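PDB 1ZB7: neurotoxin from Clostridium botulinum, which acts as a zinc endopeptidase that, once inside the host cytosol, cleaves an Ala-Ala bond of the synaptic vesicle protein VAMP2 (synaptobrevin-2). Local coordinates for residues D18-E23 and R42-P47; D114-L119 and M155-I160; D127-N132 and I314-Y319. All coordinates share one frame; numbering follows the deposited sequence.

Interaction 1: residues D18-E23 and R42-P47; sequences DIIMME and RIWIVP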
ATOM      1  N   ASP A  18       3.363  38.358 -22.235  1.00 41.00           N
ATOM      2  CA  ASP A  18       3.274  36.907 -22.124  1.00 41.09           C
ATOM      3  C   ASP A  18       4.647  36.244 -22.276  1.00 40.06           C
ATOM      4  O   ASP A  18       4.782  35.054 -22.102  1.00 39.92           O
ATOM      5  CB  ASP A  18       2.196  36.350 -23.063  1.00 41.48           C
ATOM      6  CG  ASP A  18       2.476  36.663 -24.534  1.00 41.98           C
ATOM      7  OD1 ASP A  18       3.516  37.274 -24.908  1.00 46.79           O
ATOM      8  OD2 ASP A  18       1.674  36.239 -25.352  1.00 44.33           O
ATOM      9  N   ILE A  19       5.659  37.056 -22.524  1.00 40.06           N
ATOM     10  CA  ILE A  19       7.050  36.614 -22.472  1.00 40.53           C
ATOM     11  C   ILE A  19       7.790  37.602 -21.579  1.00 40.34           C
ATOM     12  O   ILE A  19       7.901  38.793 -21.915  1.00 41.38           O
ATOM     13  CB  ILE A  19       7.719  36.484 -23.872  1.00 39.10           C
ATOM     14  CG1 ILE A  19       6.907  35.535 -24.743  1.00 40.65           C
ATOM     15  CG2 ILE A  19       9.122  35.948 -23.696  1.00 39.30           C
ATOM     16  CD1 ILE A  19       7.310  35.412 -26.203  1.00 39.37           C
ATOM     17  N   ILE A  20       8.197  37.125 -20.412  1.00 39.48           N
ATOM     18  CA  ILE A  20       8.712  37.971 -19.367  1.00 38.69           C
ATOM     19  C   ILE A  20       9.909  37.345 -18.646  1.00 38.95           C
ATOM     20  O   ILE A  20      10.226  36.118 -18.808  1.00 38.86           O
ATOM     21  CB  ILE A  20       7.555  38.303 -18.256  1.00 39.16           C
ATOM     22  CG1 ILE A  20       7.203  37.024 -17.465  1.00 39.44           C
ATOM     23  CG2 ILE A  20       6.283  38.872 -18.845  1.00 39.46           C
ATOM     24  CD1 ILE A  20       6.330  37.311 -16.123  1.00 41.83           C
ATOM     25  N   MET A  21      10.566  38.202 -17.855  1.00 39.73           N
ATOM     26  CA  MET A  21      11.522  37.865 -16.808  1.00 40.94           C
ATOM     27  C   MET A  21      10.818  37.851 -15.475  1.00 41.71           C
ATOM     28  O   MET A  21      10.129  38.781 -15.116  1.00 41.87           O
ATOM     29  CB  MET A  21      12.687  38.846 -16.797  1.00 41.80           C
ATOM     30  CG  MET A  21      13.532  38.838 -18.100  1.00 42.62           C
ATOM     31  SD  MET A  21      14.113  37.198 -18.662  1.00 45.86           S
ATOM     32  CE  MET A  21      15.489  36.882 -17.559  1.00 43.22           C
ATOM     33  N   MET A  22      10.959  36.760 -14.753  1.00 42.75           N
ATOM     34  CA  MET A  22      10.250  36.582 -13.529  1.00 44.22           C
ATOM     35  C   MET A  22      11.111  35.933 -12.455  1.00 43.66           C
ATOM     36  O   MET A  22      11.994  35.175 -12.733  1.00 42.64           O
ATOM     37  CB  MET A  22       8.936  35.766 -13.724  1.00 44.96           C
ATOM     38  CG  MET A  22       9.139  34.354 -14.130  1.00 45.67           C
ATOM     39  SD  MET A  22       7.977  33.157 -13.531  1.00 50.07           S
ATOM     40  CE  MET A  22       6.450  33.629 -14.407  1.00 46.36           C
ATOM     41  N   GLU A  23      10.813  36.278 -11.221  1.00 46.24           N
ATOM     42  CA  GLU A  23      11.524  35.799 -10.073  1.00 49.27           C
ATOM     43  C   GLU A  23      10.471  35.135  -9.181  1.00 50.48           C
ATOM     44  O   GLU A  23       9.753  35.782  -8.494  1.00 48.14           O
ATOM     45  CB  GLU A  23      12.221  36.992  -9.458  1.00 49.84           C
ATOM     46  CG  GLU A  23      13.393  36.686  -8.649  1.00 55.05           C
ATOM     47  CD  GLU A  23      13.005  36.487  -7.244  1.00 61.24           C
ATOM     48  OE1 GLU A  23      12.920  37.544  -6.547  1.00 70.18           O
ATOM     49  OE2 GLU A  23      12.747  35.290  -6.892  1.00 64.82           O
ATOM     50  N   ARG A  42      -2.870  32.674 -16.645  1.00 43.96           N
ATOM     51  CA  ARG A  42      -2.447  32.347 -15.326  1.00 45.53           C
ATOM     52  C   ARG A  42      -1.489  31.130 -15.195  1.00 42.40           C
ATOM     53  O   ARG A  42      -1.115  30.799 -14.116  1.00 41.68           O
ATOM     54  CB  ARG A  42      -3.698  32.250 -14.438  1.00 47.03           C
ATOM     55  CG  ARG A  42      -4.333  33.674 -14.390  1.00 49.63           C
ATOM     56  CD  ARG A  42      -5.083  33.873 -13.173  1.00 56.32           C
ATOM     57  NE  ARG A  42      -4.833  35.184 -12.570  1.00 62.45           N
ATOM     58  CZ  ARG A  42      -4.305  35.442 -11.349  1.00 64.79           C
ATOM     59  NH1 ARG A  42      -3.807  34.513 -10.429  1.00 55.72           N
ATOM     60  NH2 ARG A  42      -4.276  36.717 -11.040  1.00 67.64           N
ATOM     61  N   ILE A  43      -1.062  30.592 -16.331  1.00 40.76           N
ATOM     62  CA  ILE A  43      -0.195  29.398 -16.429  1.00 42.36           C
ATOM     63  C   ILE A  43       1.068  29.686 -17.290  1.00 41.89           C
ATOM     64  O   ILE A  43       0.979  29.979 -18.496  1.00 42.98           O
ATOM     65  CB  ILE A  43      -0.979  28.208 -17.036  1.00 41.86           C
ATOM     66  CG1 ILE A  43      -2.278  27.953 -16.270  1.00 41.05           C
ATOM     67  CG2 ILE A  43      -0.101  27.008 -17.070  1.00 44.12           C
ATOM     68  CD1 ILE A  43      -3.088  26.715 -16.803  1.00 46.04           C
ATOM     69  N   TRP A  44       2.210  29.578 -16.645  1.00 40.92           N
ATOM     70  CA  TRP A  44       3.482  29.960 -17.161  1.00 39.48           C
ATOM     71  C   TRP A  44       4.393  28.711 -17.273  1.00 39.22           C
ATOM     72  O   TRP A  44       4.376  27.861 -16.397  1.00 38.74           O
ATOM     73  CB  TRP A  44       4.138  30.978 -16.218  1.00 37.61           C
ATOM     74  CG  TRP A  44       3.382  32.269 -16.207  1.00 39.84           C
ATOM     75  CD1 TRP A  44       2.209  32.611 -15.419  1.00 37.94           C
ATOM     76  CD2 TRP A  44       3.669  33.436 -16.959  1.00 37.82           C
ATOM     77  NE1 TRP A  44       1.865  33.853 -15.674  1.00 38.79           N
ATOM     78  CE2 TRP A  44       2.701  34.414 -16.589  1.00 39.62           C
ATOM     79  CE3 TRP A  44       4.647  33.763 -17.891  1.00 38.68           C
ATOM     80  CZ2 TRP A  44       2.660  35.676 -17.155  1.00 41.47           C
ATOM     81  CZ3 TRP A  44       4.595  35.007 -18.497  1.00 40.85           C
ATOM     82  CH2 TRP A  44       3.629  35.970 -18.109  1.00 41.62           C
ATOM     83  N   ILE A  45       5.130  28.615 -18.390  1.00 39.30           N
ATOM     84  CA  ILE A  45       6.253  27.688 -18.560  1.00 39.14           C
ATOM     85  C   ILE A  45       7.599  28.432 -18.419  1.00 38.13           C
ATOM     86  O   ILE A  45       7.864  29.399 -19.051  1.00 38.50           O
ATOM     87  CB  ILE A  45       6.229  26.991 -19.901  1.00 38.57           C
ATOM     88  CG1 ILE A  45       4.850  26.426 -20.218  1.00 38.17           C
ATOM     89  CG2 ILE A  45       7.298  25.918 -19.970  1.00 40.41           C
ATOM     90  CD1 ILE A  45       4.271  25.491 -19.176  1.00 38.06           C
ATOM     91  N   VAL A  46       8.418  27.917 -17.553  1.00 40.13           N
ATOM     92  CA  VAL A  46       9.772  28.356 -17.313  1.00 42.10           C
ATOM     93  C   VAL A  46      10.708  27.177 -17.674  1.00 40.63           C
ATOM     94  O   VAL A  46      10.877  26.253 -16.893  1.00 40.93           O
ATOM     95  CB  VAL A  46      10.020  28.813 -15.887  1.00 42.40           C
ATOM     96  CG1 VAL A  46      11.378  29.448 -15.754  1.00 44.47           C
ATOM     97  CG2 VAL A  46       8.968  29.855 -15.434  1.00 44.07           C
ATOM     98  N   PRO A  47      11.245  27.185 -18.870  1.00 41.57           N
ATOM     99  CA  PRO A  47      12.104  26.061 -19.354  1.00 45.01           C
ATOM    100  C   PRO A  47      13.520  26.103 -18.809  1.00 45.59           C
ATOM    101  O   PRO A  47      14.440  26.321 -19.531  1.00 46.02           O
ATOM    102  CB  PRO A  47      12.077  26.215 -20.886  1.00 43.51           C
ATOM    103  CG  PRO A  47      11.231  27.298 -21.167  1.00 43.44           C
ATOM    104  CD  PRO A  47      11.056  28.150 -19.946  1.00 42.74           C
TER

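Interaction 2: residues D114-L119 and M155-I160; sequences DAIPYL and MTNLII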
ATOM      1  N   ASP A 114      -9.564  29.580 -13.742  1.00 42.04           N
ATOM      2  CA  ASP A 114     -10.435  30.284 -12.838  1.00 43.65           C
ATOM      3  C   ASP A 114     -10.128  30.259 -11.341  1.00 43.16           C
ATOM      4  O   ASP A 114     -10.763  31.061 -10.572  1.00 45.10           O
ATOM      5  CB  ASP A 114     -11.902  29.805 -13.055  1.00 43.69           C
ATOM      6  CG  ASP A 114     -12.466  30.289 -14.355  1.00 50.51           C
ATOM      7  OD1 ASP A 114     -11.817  31.146 -15.085  1.00 54.79           O
ATOM      8  OD2 ASP A 114     -13.566  29.785 -14.671  1.00 57.49           O
ATOM      9  N   ALA A 115      -9.274  29.358 -10.869  1.00 42.47           N
ATOM     10  CA  ALA A 115      -9.117  29.128  -9.420  1.00 41.34           C
ATOM     11  C   ALA A 115      -8.014  29.962  -8.835  1.00 41.48           C
ATOM     12  O   ALA A 115      -7.076  29.474  -8.240  1.00 41.45           O
ATOM     13  CB  ALA A 115      -8.936  27.674  -9.099  1.00 42.24           C
ATOM     14  N   ILE A 116      -8.162  31.271  -9.003  1.00 43.24           N
ATOM     15  CA  ILE A 116      -7.258  32.271  -8.457  1.00 43.59           C
ATOM     16  C   ILE A 116      -7.150  32.087  -6.957  1.00 41.91           C
ATOM     17  O   ILE A 116      -8.154  31.935  -6.295  1.00 42.22           O
ATOM     18  CB  ILE A 116      -7.778  33.650  -8.917  1.00 45.07           C
ATOM     19  CG1 ILE A 116      -7.244  33.960 -10.276  1.00 47.27           C
ATOM     20  CG2 ILE A 116      -7.532  34.826  -8.000  1.00 49.80           C
ATOM     21  CD1 ILE A 116      -8.225  33.570 -11.253  1.00 54.25           C
ATOM     22  N   PRO A 117      -5.935  32.049  -6.430  1.00 39.90           N
ATOM     23  CA  PRO A 117      -5.747  32.084  -4.977  1.00 40.21           C
ATOM     24  C   PRO A 117      -6.423  33.314  -4.341  1.00 39.77           C
ATOM     25  O   PRO A 117      -6.569  34.379  -4.978  1.00 38.06           O
ATOM     26  CB  PRO A 117      -4.215  32.117  -4.782  1.00 40.22           C
ATOM     27  CG  PRO A 117      -3.647  32.048  -6.182  1.00 41.04           C
ATOM     28  CD  PRO A 117      -4.678  31.929  -7.181  1.00 40.59           C
ATOM     29  N   TYR A 118      -6.932  33.117  -3.125  1.00 38.56           N
ATOM     30  CA  TYR A 118      -7.406  34.179  -2.311  1.00 37.13           C
ATOM     31  C   TYR A 118      -6.283  35.180  -2.053  1.00 37.46           C
ATOM     32  O   TYR A 118      -5.118  34.821  -1.831  1.00 38.85           O
ATOM     33  CB  TYR A 118      -8.005  33.600  -1.029  1.00 37.48           C
ATOM     34  CG  TYR A 118      -8.762  34.618  -0.170  1.00 35.48           C
ATOM     35  CD1 TYR A 118     -10.124  34.835  -0.383  1.00 35.87           C
ATOM     36  CD2 TYR A 118      -8.113  35.364   0.814  1.00 34.80           C
ATOM     37  CE1 TYR A 118     -10.855  35.793   0.407  1.00 40.22           C
ATOM     38  CE2 TYR A 118      -8.847  36.338   1.607  1.00 38.96           C
ATOM     39  CZ  TYR A 118     -10.213  36.533   1.366  1.00 35.91           C
ATOM     40  OH  TYR A 118     -10.959  37.465   2.035  1.00 42.02           O
ATOM     41  N   LEU A 119      -6.626  36.469  -2.118  1.00 38.65           N
ATOM     42  CA  LEU A 119      -5.721  37.584  -1.711  1.00 38.98           C
ATOM     43  C   LEU A 119      -5.474  37.674  -0.195  1.00 38.42           C
ATOM     44  O   LEU A 119      -5.922  38.576   0.476  1.00 40.48           O
ATOM     45  CB  LEU A 119      -6.227  38.896  -2.281  1.00 38.07           C
ATOM     46  CG  LEU A 119      -6.589  38.916  -3.750  1.00 38.29           C
ATOM     47  CD1 LEU A 119      -6.946  40.259  -4.179  1.00 41.91           C
ATOM     48  CD2 LEU A 119      -5.428  38.378  -4.689  1.00 42.16           C
ATOM     49  N   MET A 155       0.458  38.144 -10.325  1.00 41.79           N
ATOM     50  CA  MET A 155      -0.331  37.066  -9.808  1.00 42.21           C
ATOM     51  C   MET A 155      -0.437  35.940 -10.860  1.00 42.31           C
ATOM     52  O   MET A 155      -0.685  36.206 -12.034  1.00 42.45           O
ATOM     53  CB  MET A 155      -1.675  37.606  -9.425  1.00 42.22           C
ATOM     54  CG  MET A 155      -1.643  38.652  -8.252  1.00 46.02           C
ATOM     55  SD  MET A 155      -3.233  39.535  -8.002  1.00 56.95           S
ATOM     56  CE  MET A 155      -4.366  38.098  -8.408  1.00 59.29           C
ATOM     57  N   THR A 156      -0.223  34.689 -10.438  1.00 40.99           N
ATOM     58  CA  THR A 156      -0.267  33.571 -11.300  1.00 40.58           C
ATOM     59  C   THR A 156      -1.009  32.442 -10.589  1.00 40.01           C
ATOM     60  O   THR A 156      -1.042  32.424  -9.372  1.00 38.55           O
ATOM     61  CB  THR A 156       1.233  33.053 -11.632  1.00 40.63           C
ATOM     62  OG1 THR A 156       1.862  32.499 -10.472  1.00 42.43           O
ATOM     63  CG2 THR A 156       2.129  34.152 -12.087  1.00 40.20           C
ATOM     64  N   ASN A 157      -1.499  31.441 -11.324  1.00 38.84           N
ATOM     65  CA  ASN A 157      -2.055  30.215 -10.702  1.00 38.49           C
ATOM     66  C   ASN A 157      -1.057  29.023 -10.675  1.00 40.05           C
ATOM     67  O   ASN A 157      -0.987  28.281  -9.704  1.00 41.43           O
ATOM     68  CB  ASN A 157      -3.361  29.811 -11.408  1.00 36.76           C
ATOM     69  CG  ASN A 157      -4.503  30.767 -11.140  1.00 39.09           C
ATOM     70  OD1 ASN A 157      -4.335  31.862 -10.564  1.00 36.41           O
ATOM     71  ND2 ASN A 157      -5.678  30.341 -11.501  1.00 37.45           N
ATOM     72  N   LEU A 158      -0.308  28.865 -11.782  1.00 41.45           N
ATOM     73  CA  LEU A 158       0.584  27.779 -12.069  1.00 40.33           C
ATOM     74  C   LEU A 158       1.823  28.239 -12.836  1.00 41.20           C
ATOM     75  O   LEU A 158       1.713  28.919 -13.896  1.00 41.57           O
ATOM     76  CB  LEU A 158      -0.137  26.677 -12.859  1.00 39.73           C
ATOM     77  CG  LEU A 158       0.695  25.423 -13.167  1.00 41.46           C
ATOM     78  CD1 LEU A 158       1.280  24.739 -11.916  1.00 41.99           C
ATOM     79  CD2 LEU A 158      -0.127  24.477 -13.990  1.00 43.45           C
ATOM     80  N   ILE A 159       2.992  27.920 -12.243  1.00 41.75           N
ATOM     81  CA  ILE A 159       4.292  28.005 -12.860  1.00 41.99           C
ATOM     82  C   ILE A 159       4.947  26.572 -12.979  1.00 42.23           C
ATOM     83  O   ILE A 159       5.055  25.831 -11.993  1.00 41.40           O
ATOM     84  CB  ILE A 159       5.212  29.030 -12.167  1.00 42.25           C
ATOM     85  CG1 ILE A 159       4.576  30.382 -12.107  1.00 41.91           C
ATOM     86  CG2 ILE A 159       6.556  29.132 -12.905  1.00 43.10           C
ATOM     87  CD1 ILE A 159       5.196  31.299 -11.089  1.00 45.96           C
ATOM     88  N   ILE A 160       5.257  26.190 -14.239  1.00 41.76           N
ATOM     89  CA  ILE A 160       5.923  24.930 -14.569  1.00 41.44           C
ATOM     90  C   ILE A 160       7.367  25.156 -14.927  1.00 40.56           C
ATOM     91  O   ILE A 160       7.697  25.744 -15.957  1.00 40.91           O
ATOM     92  CB  ILE A 160       5.182  24.142 -15.665  1.00 41.79           C
ATOM     93  CG1 ILE A 160       3.718  23.969 -15.239  1.00 41.58           C
ATOM     94  CG2 ILE A 160       5.900  22.754 -15.919  1.00 43.10           C
ATOM     95  CD1 ILE A 160       2.859  23.147 -16.168  1.00 43.70           C
TER

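Interaction 3: residues D127-N132 and I314-Y319; sequences DKFAAN and IDISLY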
ATOM      1  N   ASP A 127     -10.372  41.491   7.391  1.00 42.61           N
ATOM      2  CA  ASP A 127     -11.046  42.578   6.767  1.00 42.83           C
ATOM      3  C   ASP A 127     -10.309  43.226   5.559  1.00 42.42           C
ATOM      4  O   ASP A 127     -10.832  44.200   4.976  1.00 38.00           O
ATOM      5  CB  ASP A 127     -11.493  43.570   7.802  1.00 41.40           C
ATOM      6  CG  ASP A 127     -10.369  44.494   8.330  1.00 45.64           C
ATOM      7  OD1 ASP A 127      -9.181  44.145   8.296  1.00 48.14           O
ATOM      8  OD2 ASP A 127     -10.734  45.580   8.907  1.00 48.70           O
ATOM      9  N   LYS A 128      -9.166  42.647   5.194  1.00 42.16           N
ATOM     10  CA  LYS A 128      -8.437  43.069   3.983  1.00 43.79           C
ATOM     11  C   LYS A 128      -8.080  41.968   2.933  1.00 41.69           C
ATOM     12  O   LYS A 128      -8.131  40.795   3.223  1.00 42.89           O
ATOM     13  CB  LYS A 128      -7.156  43.830   4.329  1.00 45.47           C
ATOM     14  CG  LYS A 128      -7.388  45.233   4.639  1.00 48.71           C
ATOM     15  CD  LYS A 128      -6.157  45.937   5.150  1.00 55.52           C
ATOM     16  CE  LYS A 128      -6.461  47.319   5.700  1.00 57.07           C
ATOM     17  NZ  LYS A 128      -6.034  48.373   4.678  1.00 63.67           N
ATOM     18  N   PHE A 129      -7.960  42.425   1.685  1.00 40.23           N
ATOM     19  CA  PHE A 129      -7.312  41.784   0.688  1.00 41.75           C
ATOM     20  C   PHE A 129      -5.812  42.247   0.722  1.00 42.92           C
ATOM     21  O   PHE A 129      -5.520  43.455   0.915  1.00 42.52           O
ATOM     22  CB  PHE A 129      -7.902  42.032  -0.686  1.00 41.85           C
ATOM     23  CG  PHE A 129      -9.270  41.336  -0.971  1.00 41.07           C
ATOM     24  CD1 PHE A 129      -9.544  40.046  -0.525  1.00 40.83           C
ATOM     25  CD2 PHE A 129     -10.207  41.953  -1.785  1.00 33.52           C
ATOM     26  CE1 PHE A 129     -10.743  39.393  -0.891  1.00 41.37           C
ATOM     27  CE2 PHE A 129     -11.375  41.297  -2.150  1.00 34.23           C
ATOM     28  CZ  PHE A 129     -11.697  40.098  -1.677  1.00 38.78           C
ATOM     29  N   ALA A 130      -4.926  41.285   0.537  1.00 41.05           N
ATOM     30  CA  ALA A 130      -3.486  41.488   0.514  1.00 42.64           C
ATOM     31  C   ALA A 130      -2.941  40.660  -0.692  1.00 42.25           C
ATOM     32  O   ALA A 130      -2.896  39.472  -0.624  1.00 44.16           O
ATOM     33  CB  ALA A 130      -2.853  41.007   1.872  1.00 41.44           C
ATOM     34  N   ALA A 131      -2.625  41.309  -1.796  1.00 42.63           N
ATOM     35  CA  ALA A 131      -2.034  40.680  -2.974  1.00 42.80           C
ATOM     36  C   ALA A 131      -0.541  40.488  -2.833  1.00 45.13           C
ATOM     37  O   ALA A 131       0.049  39.663  -3.495  1.00 45.33           O
ATOM     38  CB  ALA A 131      -2.328  41.516  -4.190  1.00 42.43           C
ATOM     39  N   ASN A 132       0.072  41.243  -1.953  1.00 47.44           N
ATOM     40  CA  ASN A 132       1.492  41.308  -1.879  1.00 51.05           C
ATOM     41  C   ASN A 132       2.034  40.262  -0.935  1.00 50.82           C
ATOM     42  O   ASN A 132       2.831  40.600  -0.048  1.00 53.27           O
ATOM     43  CB  ASN A 132       1.905  42.666  -1.347  1.00 50.74           C
ATOM     44  CG  ASN A 132       1.302  42.925   0.056  1.00 59.70           C
ATOM     45  OD1 ASN A 132       0.160  43.533   0.235  1.00 64.07           O
ATOM     46  ND2 ASN A 132       2.044  42.432   1.082  1.00 67.97           N
ATOM     47  N   ILE A 314      -6.308  47.306  -6.124  1.00 48.11           N
ATOM     48  CA  ILE A 314      -7.162  46.127  -5.955  1.00 47.20           C
ATOM     49  C   ILE A 314      -8.614  46.591  -5.884  1.00 44.00           C
ATOM     50  O   ILE A 314      -8.994  47.305  -5.013  1.00 43.46           O
ATOM     51  CB  ILE A 314      -6.802  45.261  -4.696  1.00 47.81           C
ATOM     52  CG1 ILE A 314      -5.371  44.714  -4.804  1.00 47.97           C
ATOM     53  CG2 ILE A 314      -7.785  44.066  -4.497  1.00 48.17           C
ATOM     54  CD1 ILE A 314      -5.183  43.674  -5.835  1.00 51.99           C
ATOM     55  N   ASP A 315      -9.424  46.157  -6.807  1.00 41.83           N
ATOM     56  CA  ASP A 315     -10.821  46.508  -6.814  1.00 41.55           C
ATOM     57  C   ASP A 315     -11.556  45.409  -6.082  1.00 41.24           C
ATOM     58  O   ASP A 315     -11.677  44.318  -6.598  1.00 40.10           O
ATOM     59  CB  ASP A 315     -11.324  46.577  -8.239  1.00 42.26           C
ATOM     60  CG  ASP A 315     -12.796  47.001  -8.305  1.00 42.64           C
ATOM     61  OD1 ASP A 315     -13.039  48.230  -8.521  1.00 51.18           O
ATOM     62  OD2 ASP A 315     -13.676  46.154  -8.075  1.00 39.53           O
ATOM     63  N   ILE A 316     -12.010  45.716  -4.871  1.00 40.69           N
ATOM     64  CA  ILE A 316     -12.602  44.747  -3.943  1.00 42.77           C
ATOM     65  C   ILE A 316     -13.787  43.941  -4.480  1.00 42.62           C
ATOM     66  O   ILE A 316     -13.836  42.702  -4.303  1.00 42.26           O
ATOM     67  CB  ILE A 316     -13.137  45.476  -2.673  1.00 44.47           C
ATOM     68  CG1 ILE A 316     -12.011  46.234  -1.962  1.00 47.35           C
ATOM     69  CG2 ILE A 316     -13.686  44.511  -1.697  1.00 48.71           C
ATOM     70  CD1 ILE A 316     -10.757  45.518  -1.872  1.00 41.17           C
ATOM     71  N   SER A 317     -14.772  44.630  -5.039  1.00 39.97           N
ATOM     72  CA  SER A 317     -15.996  43.977  -5.565  1.00 39.96           C
ATOM     73  C   SER A 317     -15.687  43.080  -6.733  1.00 39.91           C
ATOM     74  O   SER A 317     -16.262  42.068  -6.915  1.00 39.73           O
ATOM     75  CB  SER A 317     -16.988  45.035  -6.072  1.00 39.81           C
ATOM     76  OG  SER A 317     -17.523  45.688  -4.908  1.00 43.48           O
ATOM     77  N   LEU A 318     -14.764  43.465  -7.567  1.00 39.20           N
ATOM     78  CA  LEU A 318     -14.373  42.593  -8.624  1.00 40.60           C
ATOM     79  C   LEU A 318     -13.827  41.212  -8.060  1.00 40.25           C
ATOM     80  O   LEU A 318     -14.215  40.155  -8.479  1.00 39.78           O
ATOM     81  CB  LEU A 318     -13.266  43.305  -9.383  1.00 40.81           C
ATOM     82  CG  LEU A 318     -12.607  42.532 -10.446  1.00 45.53           C
ATOM     83  CD1 LEU A 318     -13.684  41.863 -11.399  1.00 50.51           C
ATOM     84  CD2 LEU A 318     -11.772  43.485 -11.181  1.00 50.47           C
ATOM     85  N   TYR A 319     -12.941  41.271  -7.074  1.00 39.34           N
ATOM     86  CA  TYR A 319     -12.381  40.092  -6.522  1.00 37.74           C
ATOM     87  C   TYR A 319     -13.358  39.305  -5.670  1.00 38.12           C
ATOM     88  O   TYR A 319     -13.265  38.135  -5.640  1.00 37.73           O
ATOM     89  CB  TYR A 319     -11.141  40.465  -5.705  1.00 38.59           C
ATOM     90  CG  TYR A 319      -9.965  40.587  -6.611  1.00 38.97           C
ATOM     91  CD1 TYR A 319      -9.601  41.850  -7.109  1.00 38.61           C
ATOM     92  CD2 TYR A 319      -9.249  39.466  -6.994  1.00 33.13           C
ATOM     93  CE1 TYR A 319      -8.518  41.952  -7.972  1.00 41.01           C
ATOM     94  CE2 TYR A 319      -8.144  39.597  -7.813  1.00 35.60           C
ATOM     95  CZ  TYR A 319      -7.833  40.827  -8.320  1.00 36.66           C
ATOM     96  OH  TYR A 319      -6.855  41.002  -9.178  1.00 45.17           O
TER

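Interaction 1: residues D18-E23 and R42-P47
Side chains of Ile20 and Met22 pack on the indole of Trp44 in a buried apolar contact between two strands of the mixed β-sheet of the light chain. Strands 19-23 and 43-46 are not neighbours in that sheet: strand 34-38 lies between them, pairing antiparallel with each. Their axes stay 9.5 Å apart at closest and differ in direction by 73°, consistent with marked twisting of the sheet across the intervening strand, so side chains, not backbones, make the contact.

Trp44 does most of the bridging. A chi1 of -67° sets its CG anti to the carbonyl carbon and carries the indole over to strand 19-23. Ile20 and Met22 share one face of it. Ile20 sits over the six-membered ring, its CD1 4.0 Å from the centroid in a CH-pi contact, while its CG1 comes within 3.5 Å of CZ3 of Trp44. Met22 bends so that CE lies over the five-membered ring, 4.1 Å from that centroid, a second CH-pi contact. The flexible thioether suits this place, because SD, one bond back from the methyl, also rests 3.9 Å from CG2 of Val46. Isoleucine and valine are natural strand residues, their branching at CB filling space close to the backbone.

A polar atom borders the cluster obliquely: the backbone O of Asp18 lies 3.6 Å from CZ3 of Trp44. The carboxylate of Asp18 leads away, to a salt bridge with Lys6 and a hydrogen bond with Asn15. Ala36 of the intervening strand touches Met22 and Val46.

With dispersion and CH-pi contacts in place of directional polar bonds, cohesion here depends on shape and on exclusion of water, as expected of a hydrophobic core on one sheet face.

Interaction 2: residues D114-L119 and M155-I160
Asn157 presses its amide against the loop at Ala115, Ile116 and Pro117, while Met155 meets Leu119 further along; together they make a buried contact between that loop and the link from strand 150-155 into strand 158-161. The polar part centres on the amide of Asn157, although its hydrogen bonds go to residues beyond the two segments. OD1 accepts from Arg42 NH1, and ND2 donates to Ile112 O near the end of helix 103-114. With CG anti to the carbonyl carbon (chi1 -70°), the amide is carried toward the loop, where both ends are gripped and its rotation is probably fixed. Asparagine suits the site because one short, flat group offers both an acceptor and a donor.

Van der Waals contacts with the loop add to this. OD1 of Asn157 lies 3.4 Å from CD of Pro117 and 3.6 Å from CG1 of Ile116, whereas ND2 of Asn157 lies 3.6 Å from the carbonyl carbon of Ala115. Ala115 is the centre of an inverse gamma turn, which bends the chain tightly just after helix 103-114; its small side chain fits against Leu239 and Tyr240.

The apolar part is a single pair. The terminal methyl of Met155, whose exact position is doubtful, approaches CD2 of Leu119, the two side chains crossing at about a right angle.

Around the contact, the loop of 114-119 runs from helix 103-114 toward strand 128-129. Lys326 and Tyr323 of helix 316-327 bind the carbonyl oxygens of Ile116 and Pro117 respectively. On the sheet side, Asn157 pairs through its backbone with Arg42, just before strand 43-46, and with Met191, the first residue of strand 191-194, and its side chain touches Leu239 of helix 224-239.

Interaction 3: residues D127-N132 and I314-Y319
The ring of Phe129 points its CD2-CE2 side at the first turn of helix 316-327 and meets Ile316 and Tyr319 there. With CG anti to the carbonyl carbon (chi1 -72°), the phenyl group leaves strand 128-129 toward the helix. It arrives edge first. The backbone O of Ile316 lies near the ring plane, 3.6 Å from CE2 of Phe129, so the weakly positive rim of the ring faces a carbonyl oxygen, probably a mildly favourable electrostatic match.

Two aliphatic groups add to this edge contact. CD1 of Ile316 reaches CD2 of Phe129 at 3.6 Å, the two side chains meeting at a slant. CB of Tyr319, three residues on from Ile316, comes 3.7 Å from CE2 of Phe129, and the phenol itself leads away. A large, flat phenylalanine thus spans the gap from the strand and meets Ile316 and Tyr319 together.

Beside the ring, a smaller apolar pair extends the contact. CD1 of Ile314 packs 3.9 Å from CB of Ala131, where the short alanine leaves room for the longer isoleucine, and CG2 of Ile314 lies obliquely by the phenyl ring.

Asp315 caps the start of the helix. As N-cap its OD2 accepts from Leu318 N at 2.9 Å, the N-H···O angle being 156°, so a backbone amide at the helix start is satisfied by an acidic residue favoured there.

The short, weakly bonded strand 128-129 forms a small parallel sheet with strand 308-309, Phe129 pairing through its backbone with Ser308 and Gln310. Ala309 of that partner strand touches both Ile314 and Ile316, packing the beginning of helix 316-327 against the little sheet toward the protein surface.

Interactions 1 and 2 lie about 13 Å apart between centres and share the mixed sheet, where strands 43-46 and 158-161 are parallel neighbours joined by a probable hydrogen bond from Val46 N to Ile160 O. Arg42 also spans them by its bond to Asn157. Interaction 3 is more peripheral, its centre about 14 Å from that of interaction 2 and about 24 Å from that of interaction 1, yet Leu119 O and Ala130 N form a probable hydrogen bond and Tyr118 packs on Phe129. Along the chain interaction 1 closes first, whereas the segments of 2 and 3 alternate. The loop 114-119 therefore touches both the sheet and the 128-129/316-327 region of the zinc protease.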